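Local coordinates for thioredoxin domain-containing protein (Silicibacter pomeroyi, PDB 3EYT) that is of unknown function but has a thioredoxin-like fold of the AhpC/TSA family and may act as an oxidoreductase with antioxidant activity, at residues L9-Q12 against Q13-N16; M38-P41 against G42-M45; H46-P49 against L50-V54; A77-P80 against I81-K84; R108-A112 against Y113-G117. One frame throughout, in Å; residues are numbered along the deposited sequence. Where two conformers were deposited one is given.

Contact 1: residues L9-Q12 against Q13-N16; sequences LQIQ and QWFN
Ile-11 and Trp-14 pack against each other where the chain turns a corner at Gln-12 and brings residue 11 under the indole three positions on. The side chain of Ile-11 can be followed outward from CB, which lies 3.9 Å from Trp-14 NE1. There it forks. The CG2 methyl, anti to the backbone N, rises over one face of the indole, 3.8 Å from the centroid of the five-membered ring and 19° off its normal, a CH-pi contact displaced toward the rim. The same methyl lies close to the backbone, 3.2 Å from Gln-13 O. The other branch passes along the six-membered ring, with CG1 of Ile-11 3.8 Å from Trp-14 CZ2, and its end CD1 continues away from the indole. Leu-9 completes the cluster from the edge: its CD1 approaches Trp-14 CZ2 near the ring plane at 4.1 Å. Leu-21 and Pro-95 also touch the indole, and its NE1 makes a weak hydrogen bond to Asp-20 OD1. Replacing Trp-14 by an alanine would probably leave the Ile-11 methyl without its aromatic face, Leu-9 CD1 without its edge neighbour and Asp-20 without this weak donor. At the corner itself Gln-12 packs on Pro-80 of the second subunit. The chemistry within the chain is thus that of aliphatic carbon against an aromatic face and edge, with the one polar atom of the indole weakly engaged outside the apolar cluster.

Contact 2: residues M38-P41 against G42-M45; sequences MLCP and GCVM
Cys-40 and Cys-43 face each other at the start of helix 41-57, in a CxxC arrangement like that of thioredoxin-type proteins. Their sulfurs are only 3.3 Å apart, yet this is far longer than a disulfide, so the pair is modelled as two thiols. Cys-40 occupies the N-cap: SG stands anti to its own backbone N (chi1 157°), which turns it back over the first turn to accept from Cys-43 N at 3.6 Å, with an N-H...S angle of 157°. That bond fixes the rotation of the Cys-40 sulfur at the cap. The closely fitted part continues through the backbone. Val-44 N bonds to Cys-40 O at 3.2 Å, and Met-45 N to Pro-41 O at 2.9 Å, the first helical bonds of the turn. Val-44 adds its CG2 methyl, which lies 3.4 Å from Met-38 O, where it packs against the preceding loop. Toward solvent the contact thins out. The selenomethionine Met-45 approaches only through CB, 3.3 Å from Pro-41 O, before its chain leaves the helix, and Gly-42 presents no side chain. The loop follows strand 30-36, and in it Met-38 N is hydrogen-bonded to His-69 NE2 of strand 63-69. Thr-118 touches both cysteines, Pro-119 touches Cys-43, Phe-86 of helix 80-89 covers Met-38 and Val-44, and Tyr-90 of the third subunit packs on Pro-41 and Val-44.

Contact 3: residues H46-P49 against L50-V54; sequences HGIP and LAQKV
Helix 41-57, the crossover helix between the parallel strands 30-36 and 63-69, is kinked at Pro-49, whose N has no hydrogen to give to the preceding turn. Across the kink, regular i to i+4 bonds join the two segments. Leu-50 N donates to His-46 O at 3.0 Å, Ala-51 N to Gly-47 O at 3.0 Å, Gln-52 N to Ile-48 O at 3.0 Å and Lys-53 N to Pro-49 O at 3.1 Å. Of these the bond to Ile-48 O is the straightest, with an N-H...O angle of 163°. Side chains lean on the same carbonyls. CB of Leu-50 lies 3.3 Å from His-46 O, while its CG, anti to the backbone N (chi1 175°), carries the methyl groups off toward helix 140-151. Lys-53 sets CG against Pro-49 O at 3.4 Å before its extended chain runs on to a salt bridge with Glu-140. The faces of the helix therefore differ. Ile-48 packs on Phe-36, Ala-51 on Glu-34 and Val-54 on Val-32, all in strand 30-36, whereas His-46 and Lys-53 are exposed. A proline-kinked helix following the CxxC turn, laid against the central sheet in a right-handed beta-alpha-beta unit, is a familiar feature of the thioredoxin fold.

Contact 4: residues A77-P80 against I81-K84; sequences AMTP and ISLK
Thr-79 and Ile-81 lie side by side at the start of helix 80-89, with Thr-79 OG1 3.3 Å from the CG2 methyl of Ile-81. Thr-79 is the N-cap, and its carbonyl carries the first turn: Leu-83 N donates to Thr-79 O at 3.0 Å, in the carbonyl plane, and Ser-82 N adds a weak bond to the same oxygen. Pro-80 follows in the first turn, and Lys-84 N bonds to its O at 2.9 Å. Water reinforces this start. One molecule accepts from Thr-79 N at 3.0 Å and donates to Ser-82 OG at 2.7 Å, so the backbone N of the cap residue is bridged to the serine of the first turn. Ser-82 OG points back over that turn because it sits anti to its carbonyl carbon (chi1 -73°); its stronger partner there is Ala-77 O of the third subunit, and the reciprocal bond joins Ala-77 O to Ser-82 OG of that subunit. Polar groups near the cap are therefore shared between two chains. Farther out, Ile-81 meets Ile-81 of the fourth subunit. On the side toward its own chain, Pro-80 packs on Gln-13 and Phe-15 of strand 11-15, Leu-83 touches Phe-15 and also His-69 of strand 63-69, and the selenomethionine Met-78 lies against Leu-39 and His-69, placing the helix start beside the sheet edge.

Contact 5: residues R108-A112 against Y113-G117; sequences RTMAA and YQMRG
The contact is a C-terminal helix cap of the Schellman type, closing the short helix 108-112 before the chain turns toward strand 120-124. Gln-114, with phi +57°, reverses the backbone. Met-115 N then donates to Met-110 O at 3.2 Å, almost straight (178°), while Gln-114 N reaches Ala-111 O from well above its carbonyl plane at 3.0 Å. Tyr-113 N bonds to Thr-109 O at 2.9 Å, and that oxygen also lies at the edge of the tyrosine ring, in its plane, 3.3 Å from CD1. The CG2 methyl of Thr-109 runs alongside the ring, 3.7 Å from Tyr-113 CD1. Beneath the turn two selenomethionines meet, Met-110 CG lying 3.8 Å from Met-115 CB. Met-110 extends fully beyond CG, which brings its CE to 3.6 Å from Gly-117 CA. Tyr-113 OH is hydrogen-bonded to Pro-7 O, and Leu-122 and Ile-124 of strand 120-124 touch the ring. A serine in place of Tyr-113 would probably open a gap between Thr-109 CG2 and these strand residues and leave Pro-7 O without its hydroxyl mate. An apolar contact between the residue after the positive-phi position, here Met-115, and the one whose oxygen it bonds, here Met-110, usually accompanies a Schellman motif.

Contacts 2 and 3 share helix 41-57: contact 2 holds its amino end with sulfur at the cap, contact 3 its kinked middle with backbone bonds. Contact 4 starts a second helix, yet uses a water and subunit partners where contact 2 uses a thiol. Contact 5 is their counterpart at a carboxyl end, and contact 1, the strand among them, relies on CH-pi and apolar contact. Contact 1 touches both contact 4, through Phe-15 and Gln-13, and contact 5, through Gln-10. All five are partly buried. Contacts 2 and 4 both meet the third subunit, whereas no other chain of the assembly touches contact 3.

Contact 1: residues L9-Q12 against Q13-N16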
loop_
_atom_site.group_PDB
_atom_site.type_symbol
_atom_site.label_atom_id
_atom_site.label_comp_id
_atom_site.label_asym_id
_atom_site.label_seq_id
_atom_site.Cartn_x
_atom_site.Cartn_y
_atom_site.Cartn_z
ATOM N N LEU C 9 -18.110 15.114 -1.274
ATOM C CA LEU C 9 -17.109 14.105 -0.911
ATOM C C LEU C 9 -16.365 13.667 -2.168
ATOM O O LEU C 9 -16.984 13.464 -3.226
ATOM C CB LEU C 9 -17.786 12.906 -0.240
ATOM C CG LEU C 9 -18.595 13.194 1.030
ATOM C CD1 LEU C 9 -19.213 11.890 1.605
ATOM C CD2 LEU C 9 -17.752 13.888 2.077
ATOM N N GLN C 10 -15.054 13.588 -2.086
ATOM C CA GLN C 10 -14.278 13.013 -3.189
ATOM C C GLN C 10 -13.651 11.725 -2.680
ATOM O O GLN C 10 -12.668 11.740 -1.947
ATOM C CB GLN C 10 -13.218 13.999 -3.704
ATOM C CG GLN C 10 -13.793 15.389 -4.137
ATOM C CD GLN C 10 -12.670 16.356 -4.515
ATOM O OE1 GLN C 10 -11.944 16.145 -5.484
ATOM N NE2 GLN C 10 -12.504 17.390 -3.722
ATOM N N ILE C 11 -14.263 10.613 -3.058
ATOM C CA ILE C 11 -14.000 9.309 -2.485
ATOM C C ILE C 11 -13.454 8.407 -3.577
ATOM O O ILE C 11 -13.883 8.494 -4.737
ATOM C CB ILE C 11 -15.332 8.664 -1.968
ATOM C CG1 ILE C 11 -15.994 9.546 -0.890
ATOM C CG2 ILE C 11 -15.103 7.249 -1.432
ATOM C CD1 ILE C 11 -15.030 9.926 0.253
ATOM N N GLN C 12 -12.488 7.559 -3.205
ATOM C CA GLN C 12 -11.860 6.610 -4.120
ATOM C C GLN C 12 -12.598 5.249 -4.093
ATOM O O GLN C 12 -12.786 4.580 -5.144
ATOM C CB GLN C 12 -10.413 6.432 -3.696
ATOM C CG GLN C 12 -9.608 5.494 -4.574
ATOM C CD GLN C 12 -8.857 4.496 -3.717
ATOM O OE1 GLN C 12 -7.727 4.743 -3.237
ATOM N NE2 GLN C 12 -9.487 3.375 -3.483
ATOM N N GLN C 13 -12.996 4.841 -2.890
ATOM C CA GLN C 13 -13.829 3.665 -2.727
ATOM C C GLN C 13 -14.529 3.674 -1.370
ATOM O O GLN C 13 -14.097 4.358 -0.451
ATOM C CB GLN C 13 -12.979 2.413 -2.854
ATOM C CG GLN C 13 -11.971 2.217 -1.767
ATOM C CD GLN C 13 -11.220 0.925 -2.014
ATOM O OE1 GLN C 13 -11.724 -0.130 -1.704
ATOM N NE2 GLN C 13 -10.048 1.008 -2.637
ATOM N N TRP C 14 -15.584 2.881 -1.256
ATOM C CA TRP C 14 -16.424 2.798 -0.062
ATOM C C TRP C 14 -16.346 1.396 0.530
ATOM O O TRP C 14 -16.290 0.419 -0.212
ATOM C CB TRP C 14 -17.883 3.070 -0.462
ATOM C CG TRP C 14 -18.192 4.542 -0.563
ATOM C CD1 TRP C 14 -18.281 5.292 -1.714
ATOM C CD2 TRP C 14 -18.431 5.455 0.530
ATOM N NE1 TRP C 14 -18.591 6.606 -1.396
ATOM C CE2 TRP C 14 -18.684 6.734 -0.038
ATOM C CE3 TRP C 14 -18.510 5.308 1.926
ATOM C CZ2 TRP C 14 -18.967 7.857 0.736
ATOM C CZ3 TRP C 14 -18.789 6.443 2.708
ATOM C CH2 TRP C 14 -19.012 7.699 2.101
ATOM N N PHE C 15 -16.304 1.312 1.855
ATOM C CA PHE C 15 -16.495 0.044 2.570
ATOM C C PHE C 15 -17.835 0.102 3.303
ATOM O O PHE C 15 -18.269 1.171 3.721
ATOM C CB PHE C 15 -15.346 -0.197 3.569
ATOM C CG PHE C 15 -14.017 -0.520 2.910
ATOM C CD1 PHE C 15 -13.723 -1.818 2.496
ATOM C CD2 PHE C 15 -13.063 0.470 2.713
ATOM C CE1 PHE C 15 -12.491 -2.107 1.860
ATOM C CE2 PHE C 15 -11.840 0.192 2.116
ATOM C CZ PHE C 15 -11.551 -1.105 1.677
ATOM N N ASN C 16 -18.501 -1.042 3.457
ATOM C CA ASN C 16 -19.755 -1.111 4.198
ATOM C C ASN C 16 -20.805 -0.257 3.542
ATOM O O ASN C 16 -21.566 0.377 4.230
ATOM C CB ASN C 16 -19.623 -0.634 5.668
ATOM C CG ASN C 16 -18.568 -1.371 6.447
ATOM O OD1 ASN C 16 -18.304 -2.542 6.180
ATOM N ND2 ASN C 16 -17.969 -0.695 7.450
#

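Contact 2: residues M38-P41 against G42-M45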
loop_
_atom_site.group_PDB
_atom_site.type_symbol
_atom_site.label_atom_id
_atom_site.label_comp_id
_atom_site.label_asym_id
_atom_site.label_seq_id
_atom_site.Cartn_x
_atom_site.Cartn_y
_atom_site.Cartn_z
HETATM N N MSE C 38 -6.356 5.207 10.350
HETATM C CA MSE C 38 -6.429 3.954 11.096
HETATM C C MSE C 38 -5.268 3.780 12.079
HETATM O O MSE C 38 -5.436 3.143 13.100
HETATM C CB MSE C 38 -6.529 2.769 10.134
HETATM C CG MSE C 38 -5.300 2.633 9.235
HETATM SE SE MSE C 38 -5.503 1.092 8.047
HETATM C CE MSE C 38 -4.888 -0.312 9.304
ATOM N N LEU C 39 -4.100 4.353 11.790
ATOM C CA LEU C 39 -2.959 4.238 12.706
ATOM C C LEU C 39 -2.772 5.435 13.671
ATOM O O LEU C 39 -1.756 5.553 14.362
ATOM C CB LEU C 39 -1.662 3.966 11.904
ATOM C CG LEU C 39 -1.645 2.752 10.965
ATOM C CD1 LEU C 39 -0.245 2.615 10.365
ATOM C CD2 LEU C 39 -2.035 1.449 11.719
ATOM N N CYS C 40 -3.763 6.305 13.748
ATOM C CA CYS C 40 -3.665 7.457 14.623
ATOM C C CYS C 40 -4.250 7.093 15.988
ATOM O O CYS C 40 -5.416 6.727 16.082
ATOM C CB CYS C 40 -4.377 8.626 13.961
ATOM S SG CYS C 40 -4.953 9.937 15.048
ATOM N N PRO C 41 -3.426 7.149 17.048
ATOM C CA PRO C 41 -3.902 6.615 18.335
ATOM C C PRO C 41 -5.161 7.314 18.846
ATOM O O PRO C 41 -6.038 6.645 19.400
ATOM C CB PRO C 41 -2.705 6.805 19.288
ATOM C CG PRO C 41 -1.514 6.860 18.377
ATOM C CD PRO C 41 -1.998 7.505 17.082
ATOM N N GLY C 42 -5.294 8.627 18.622
ATOM C CA GLY C 42 -6.492 9.356 19.085
ATOM C C GLY C 42 -7.750 8.944 18.331
ATOM O O GLY C 42 -8.835 8.931 18.908
ATOM N N CYS C 43 -7.626 8.624 17.042
ATOM C CA CYS C 43 -8.751 8.081 16.266
ATOM C C CYS C 43 -9.240 6.743 16.810
ATOM O O CYS C 43 -10.437 6.482 16.885
ATOM C CB CYS C 43 -8.347 7.890 14.787
ATOM S SG CYS C 43 -8.028 9.470 13.960
ATOM N N VAL C 44 -8.296 5.880 17.177
ATOM C CA VAL C 44 -8.636 4.546 17.655
ATOM C C VAL C 44 -9.229 4.656 19.077
ATOM O O VAL C 44 -10.269 4.089 19.381
ATOM C CB VAL C 44 -7.382 3.588 17.590
ATOM C CG1 VAL C 44 -7.622 2.263 18.326
ATOM C CG2 VAL C 44 -6.996 3.334 16.130
HETATM N N MSE C 45 -8.570 5.430 19.925
HETATM C CA MSE C 45 -8.960 5.526 21.311
HETATM C C MSE C 45 -10.266 6.310 21.490
HETATM O O MSE C 45 -11.069 5.938 22.332
HETATM C CB MSE C 45 -7.850 6.190 22.104
HETATM C CG MSE C 45 -8.107 6.170 23.609
HETATM SE SE MSE C 45 -6.532 6.689 24.645
HETATM C CE MSE C 45 -5.165 5.651 23.690
#

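Contact 3: residues H46-P49 against L50-V54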
loop_
_atom_site.group_PDB
_atom_site.type_symbol
_atom_site.label_atom_id
_atom_site.label_comp_id
_atom_site.label_asym_id
_atom_site.label_seq_id
_atom_site.Cartn_x
_atom_site.Cartn_y
_atom_site.Cartn_z
ATOM N N HIS C 46 -10.470 7.375 20.699
ATOM C CA HIS C 46 -11.581 8.327 20.932
ATOM C C HIS C 46 -12.538 8.591 19.758
ATOM O O HIS C 46 -13.740 8.621 19.947
ATOM C CB HIS C 46 -11.031 9.682 21.416
ATOM C CG HIS C 46 -10.159 9.572 22.625
ATOM N ND1 HIS C 46 -8.804 9.837 22.593
ATOM C CD2 HIS C 46 -10.434 9.164 23.890
ATOM C CE1 HIS C 46 -8.285 9.616 23.788
ATOM N NE2 HIS C 46 -9.253 9.213 24.597
ATOM N N GLY C 47 -11.996 8.829 18.572
ATOM C CA GLY C 47 -12.786 9.326 17.443
ATOM C C GLY C 47 -13.750 8.289 16.925
ATOM O O GLY C 47 -14.943 8.550 16.772
ATOM N N ILE C 48 -13.215 7.111 16.629
ATOM C CA ILE C 48 -14.022 5.999 16.160
ATOM C C ILE C 48 -15.040 5.554 17.256
ATOM O O ILE C 48 -16.217 5.416 16.962
ATOM C CB ILE C 48 -13.112 4.855 15.634
ATOM C CG1 ILE C 48 -12.587 5.225 14.229
ATOM C CG2 ILE C 48 -13.877 3.563 15.530
ATOM C CD1 ILE C 48 -11.362 4.441 13.854
ATOM N N PRO C 49 -14.604 5.378 18.522
ATOM C CA PRO C 49 -15.646 5.039 19.511
ATOM C C PRO C 49 -16.724 6.105 19.616
ATOM O O PRO C 49 -17.878 5.772 19.822
ATOM C CB PRO C 49 -14.869 4.911 20.830
ATOM C CG PRO C 49 -13.493 4.480 20.376
ATOM C CD PRO C 49 -13.255 5.300 19.109
ATOM N N LEU C 50 -16.366 7.377 19.434
ATOM C CA LEU C 50 -17.401 8.430 19.422
ATOM C C LEU C 50 -18.388 8.258 18.257
ATOM O O LEU C 50 -19.593 8.363 18.445
ATOM C CB LEU C 50 -16.771 9.825 19.392
ATOM C CG LEU C 50 -17.735 11.006 19.255
ATOM C CD1 LEU C 50 -18.710 11.085 20.450
ATOM C CD2 LEU C 50 -16.961 12.336 19.091
ATOM N N ALA C 51 -17.868 7.987 17.051
ATOM C CA ALA C 51 -18.729 7.799 15.891
ATOM C C ALA C 51 -19.700 6.624 16.116
ATOM O O ALA C 51 -20.874 6.710 15.743
ATOM C CB ALA C 51 -17.905 7.594 14.625
ATOM N N GLN C 52 -19.221 5.554 16.737
ATOM C CA GLN C 52 -20.068 4.406 17.034
ATOM C C GLN C 52 -21.160 4.695 18.069
ATOM O O GLN C 52 -22.244 4.120 17.994
ATOM C CB GLN C 52 -19.209 3.224 17.464
ATOM C CG GLN C 52 -18.297 2.736 16.351
ATOM C CD GLN C 52 -17.505 1.527 16.741
ATOM O OE1 GLN C 52 -16.721 1.568 17.677
ATOM N NE2 GLN C 52 -17.682 0.452 16.015
ATOM N N LYS C 53 -20.864 5.584 19.017
ATOM C CA LYS C 53 -21.857 6.051 20.012
ATOM C C LYS C 53 -22.938 6.859 19.348
ATOM O O LYS C 53 -24.116 6.647 19.616
ATOM C CB LYS C 53 -21.188 6.889 21.111
ATOM C CG LYS C 53 -20.430 6.037 22.113
ATOM C CD LYS C 53 -19.587 6.889 23.024
ATOM C CE LYS C 53 -18.955 6.024 24.091
ATOM N NZ LYS C 53 -17.916 6.778 24.858
ATOM N N VAL C 54 -22.526 7.781 18.462
ATOM C CA VAL C 54 -23.478 8.563 17.684
ATOM C C VAL C 54 -24.374 7.628 16.886
ATOM O O VAL C 54 -25.608 7.791 16.891
ATOM C CB VAL C 54 -22.758 9.588 16.763
ATOM C CG1 VAL C 54 -23.751 10.294 15.828
ATOM C CG2 VAL C 54 -21.967 10.621 17.643
#

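Contact 4: residues A77-P80 against I81-K84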
loop_
_atom_site.group_PDB
_atom_site.type_symbol
_atom_site.label_atom_id
_atom_site.label_comp_id
_atom_site.label_asym_id
_atom_site.label_seq_id
_atom_site.Cartn_x
_atom_site.Cartn_y
_atom_site.Cartn_z
ATOM N N ALA C 77 1.301 2.477 4.596
ATOM C CA ALA C 77 0.973 1.680 5.769
ATOM C C ALA C 77 -0.530 1.547 5.971
ATOM O O ALA C 77 -0.958 0.684 6.756
ATOM C CB ALA C 77 1.548 2.316 6.982
HETATM N N MSE C 78 -1.304 2.419 5.301
HETATM C CA MSE C 78 -2.728 2.611 5.570
HETATM C C MSE C 78 -3.546 2.504 4.279
HETATM O O MSE C 78 -4.502 3.259 4.092
HETATM C CB MSE C 78 -2.972 3.977 6.201
HETATM C CG MSE C 78 -2.179 4.200 7.516
HETATM SE SE MSE C 78 -2.959 5.613 8.532
HETATM C CE MSE C 78 -1.327 6.612 8.922
ATOM N N THR C 79 -3.166 1.571 3.396
ATOM C CA THR C 79 -3.862 1.399 2.122
ATOM C C THR C 79 -5.203 0.635 2.348
ATOM O O THR C 79 -5.443 0.073 3.444
ATOM C CB THR C 79 -2.994 0.595 1.132
ATOM O OG1 THR C 79 -2.935 -0.772 1.581
ATOM C CG2 THR C 79 -1.566 1.162 1.016
ATOM N N PRO C 80 -6.074 0.593 1.327
ATOM C CA PRO C 80 -7.369 -0.044 1.539
ATOM C C PRO C 80 -7.321 -1.503 2.021
ATOM O O PRO C 80 -8.241 -1.919 2.751
ATOM C CB PRO C 80 -8.039 0.064 0.150
ATOM C CG PRO C 80 -7.549 1.437 -0.362
ATOM C CD PRO C 80 -6.051 1.392 0.057
ATOM N N ILE C 81 -6.305 -2.284 1.630
ATOM C CA ILE C 81 -6.256 -3.696 2.113
ATOM C C ILE C 81 -6.080 -3.667 3.644
ATOM O O ILE C 81 -6.673 -4.469 4.373
ATOM C CB ILE C 81 -5.167 -4.544 1.419
ATOM C CG1 ILE C 81 -5.226 -6.001 1.863
ATOM C CG2 ILE C 81 -3.758 -3.999 1.681
ATOM C CD1 ILE C 81 -4.279 -6.882 1.115
ATOM N N SER C 82 -5.292 -2.709 4.128
ATOM C CA SER C 82 -5.115 -2.546 5.574
ATOM C C SER C 82 -6.348 -2.039 6.289
ATOM O O SER C 82 -6.681 -2.500 7.395
ATOM C CB SER C 82 -3.906 -1.663 5.872
ATOM O OG SER C 82 -2.706 -2.380 5.618
ATOM N N LEU C 83 -7.014 -1.063 5.678
ATOM C CA LEU C 83 -8.259 -0.502 6.194
ATOM C C LEU C 83 -9.362 -1.530 6.305
ATOM O O LEU C 83 -10.070 -1.544 7.300
ATOM C CB LEU C 83 -8.763 0.647 5.295
ATOM C CG LEU C 83 -10.065 1.315 5.788
ATOM C CD1 LEU C 83 -9.861 1.932 7.177
ATOM C CD2 LEU C 83 -10.563 2.364 4.800
ATOM N N LYS C 84 -9.520 -2.375 5.274
ATOM C CA LYS C 84 -10.522 -3.454 5.298
ATOM C C LYS C 84 -10.367 -4.340 6.559
ATOM O O LYS C 84 -11.351 -4.637 7.251
ATOM C CB LYS C 84 -10.405 -4.309 4.021
ATOM C CG LYS C 84 -11.642 -5.162 3.759
ATOM C CD LYS C 84 -11.470 -5.972 2.488
ATOM C CE LYS C 84 -12.789 -6.585 2.109
ATOM N NZ LYS C 84 -12.530 -8.009 1.806
HETATM O O HOH W 1 -1.420 -0.809 3.870
#

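Contact 5: residues R108-A112 against Y113-G117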
loop_
_atom_site.group_PDB
_atom_site.type_symbol
_atom_site.label_atom_id
_atom_site.label_comp_id
_atom_site.label_asym_id
_atom_site.label_seq_id
_atom_site.Cartn_x
_atom_site.Cartn_y
_atom_site.Cartn_z
ATOM N N ARG C 108 -7.992 14.706 -0.932
ATOM C CA ARG C 108 -8.758 15.814 -1.542
ATOM C C ARG C 108 -9.886 16.351 -0.656
ATOM O O ARG C 108 -10.069 17.582 -0.551
ATOM C CB ARG C 108 -9.314 15.426 -2.927
ATOM C CG ARG C 108 -8.209 15.070 -3.915
ATOM C CD ARG C 108 -8.670 15.061 -5.345
ATOM N NE ARG C 108 -9.281 16.325 -5.732
ATOM C CZ ARG C 108 -8.639 17.321 -6.342
ATOM N NH1 ARG C 108 -7.349 17.215 -6.655
ATOM N NH2 ARG C 108 -9.297 18.427 -6.646
ATOM N N THR C 109 -10.661 15.451 -0.058
ATOM C CA THR C 109 -11.799 15.900 0.778
ATOM C C THR C 109 -11.290 16.571 2.056
ATOM O O THR C 109 -11.795 17.635 2.496
ATOM C CB THR C 109 -12.728 14.723 1.125
ATOM O OG1 THR C 109 -13.014 14.004 -0.075
ATOM C CG2 THR C 109 -14.026 15.188 1.785
HETATM N N MSE C 110 -10.266 15.966 2.642
HETATM C CA MSE C 110 -9.625 16.579 3.794
HETATM C C MSE C 110 -9.171 18.026 3.527
HETATM O O MSE C 110 -9.433 18.905 4.354
HETATM C CB MSE C 110 -8.392 15.761 4.219
HETATM C CG MSE C 110 -7.866 16.213 5.586
HETATM SE SE MSE C 110 -6.258 15.252 6.137
HETATM C CE MSE C 110 -5.995 16.204 7.821
ATOM N N ALA C 111 -8.499 18.259 2.397
ATOM C CA ALA C 111 -8.077 19.608 2.005
ATOM C C ALA C 111 -9.265 20.506 1.735
ATOM O O ALA C 111 -9.274 21.639 2.179
ATOM C CB ALA C 111 -7.130 19.575 0.786
ATOM N N ALA C 112 -10.277 20.007 1.012
ATOM C CA ALA C 112 -11.484 20.794 0.726
ATOM C C ALA C 112 -12.149 21.296 2.010
ATOM O O ALA C 112 -12.680 22.411 2.041
ATOM C CB ALA C 112 -12.509 19.963 -0.098
ATOM N N TYR C 113 -12.082 20.491 3.070
ATOM C CA TYR C 113 -12.705 20.852 4.325
ATOM C C TYR C 113 -11.804 21.664 5.258
ATOM O O TYR C 113 -12.255 22.067 6.342
ATOM C CB TYR C 113 -13.259 19.609 5.055
ATOM C CG TYR C 113 -14.640 19.217 4.575
ATOM C CD1 TYR C 113 -14.810 18.475 3.392
ATOM C CD2 TYR C 113 -15.776 19.601 5.275
ATOM C CE1 TYR C 113 -16.074 18.152 2.923
ATOM C CE2 TYR C 113 -17.040 19.260 4.833
ATOM C CZ TYR C 113 -17.189 18.538 3.658
ATOM O OH TYR C 113 -18.453 18.211 3.204
ATOM N N GLN C 114 -10.556 21.869 4.843
ATOM C CA GLN C 114 -9.545 22.582 5.635
ATOM C C GLN C 114 -9.363 21.905 7.015
ATOM O O GLN C 114 -9.266 22.579 8.044
ATOM C CB GLN C 114 -9.952 24.067 5.773
ATOM C CG GLN C 114 -10.271 24.694 4.401
ATOM C CD GLN C 114 -10.758 26.135 4.495
ATOM O OE1 GLN C 114 -11.903 26.394 4.834
ATOM N NE2 GLN C 114 -9.879 27.059 4.202
HETATM N N MSE C 115 -9.307 20.577 7.032
HETATM C CA MSE C 115 -9.163 19.878 8.320
HETATM C C MSE C 115 -7.769 20.067 8.852
HETATM O O MSE C 115 -6.810 20.213 8.088
HETATM C CB MSE C 115 -9.524 18.392 8.180
HETATM C CG MSE C 115 -10.911 18.217 7.621
HETATM SE SE MSE C 115 -11.264 16.263 7.603
HETATM C CE MSE C 115 -12.909 16.257 6.531
ATOM N N ARG C 116 -7.656 20.095 10.170
ATOM C CA ARG C 116 -6.375 20.340 10.844
ATOM C C ARG C 116 -5.639 19.047 11.150
ATOM O O ARG C 116 -4.468 19.068 11.518
ATOM C CB ARG C 116 -6.603 21.108 12.146
ATOM C CG ARG C 116 -7.231 22.489 11.946
ATOM C CD ARG C 116 -7.382 23.199 13.286
ATOM N NE ARG C 116 -6.089 23.712 13.764
ATOM C CZ ARG C 116 -5.496 24.835 13.337
ATOM N NH1 ARG C 116 -6.067 25.600 12.407
ATOM N NH2 ARG C 116 -4.321 25.198 13.845
ATOM N N GLY C 117 -6.323 17.914 11.029
ATOM C CA GLY C 117 -5.680 16.642 11.394
ATOM C C GLY C 117 -6.802 15.678 11.674
ATOM O O GLY C 117 -7.967 15.939 11.291
#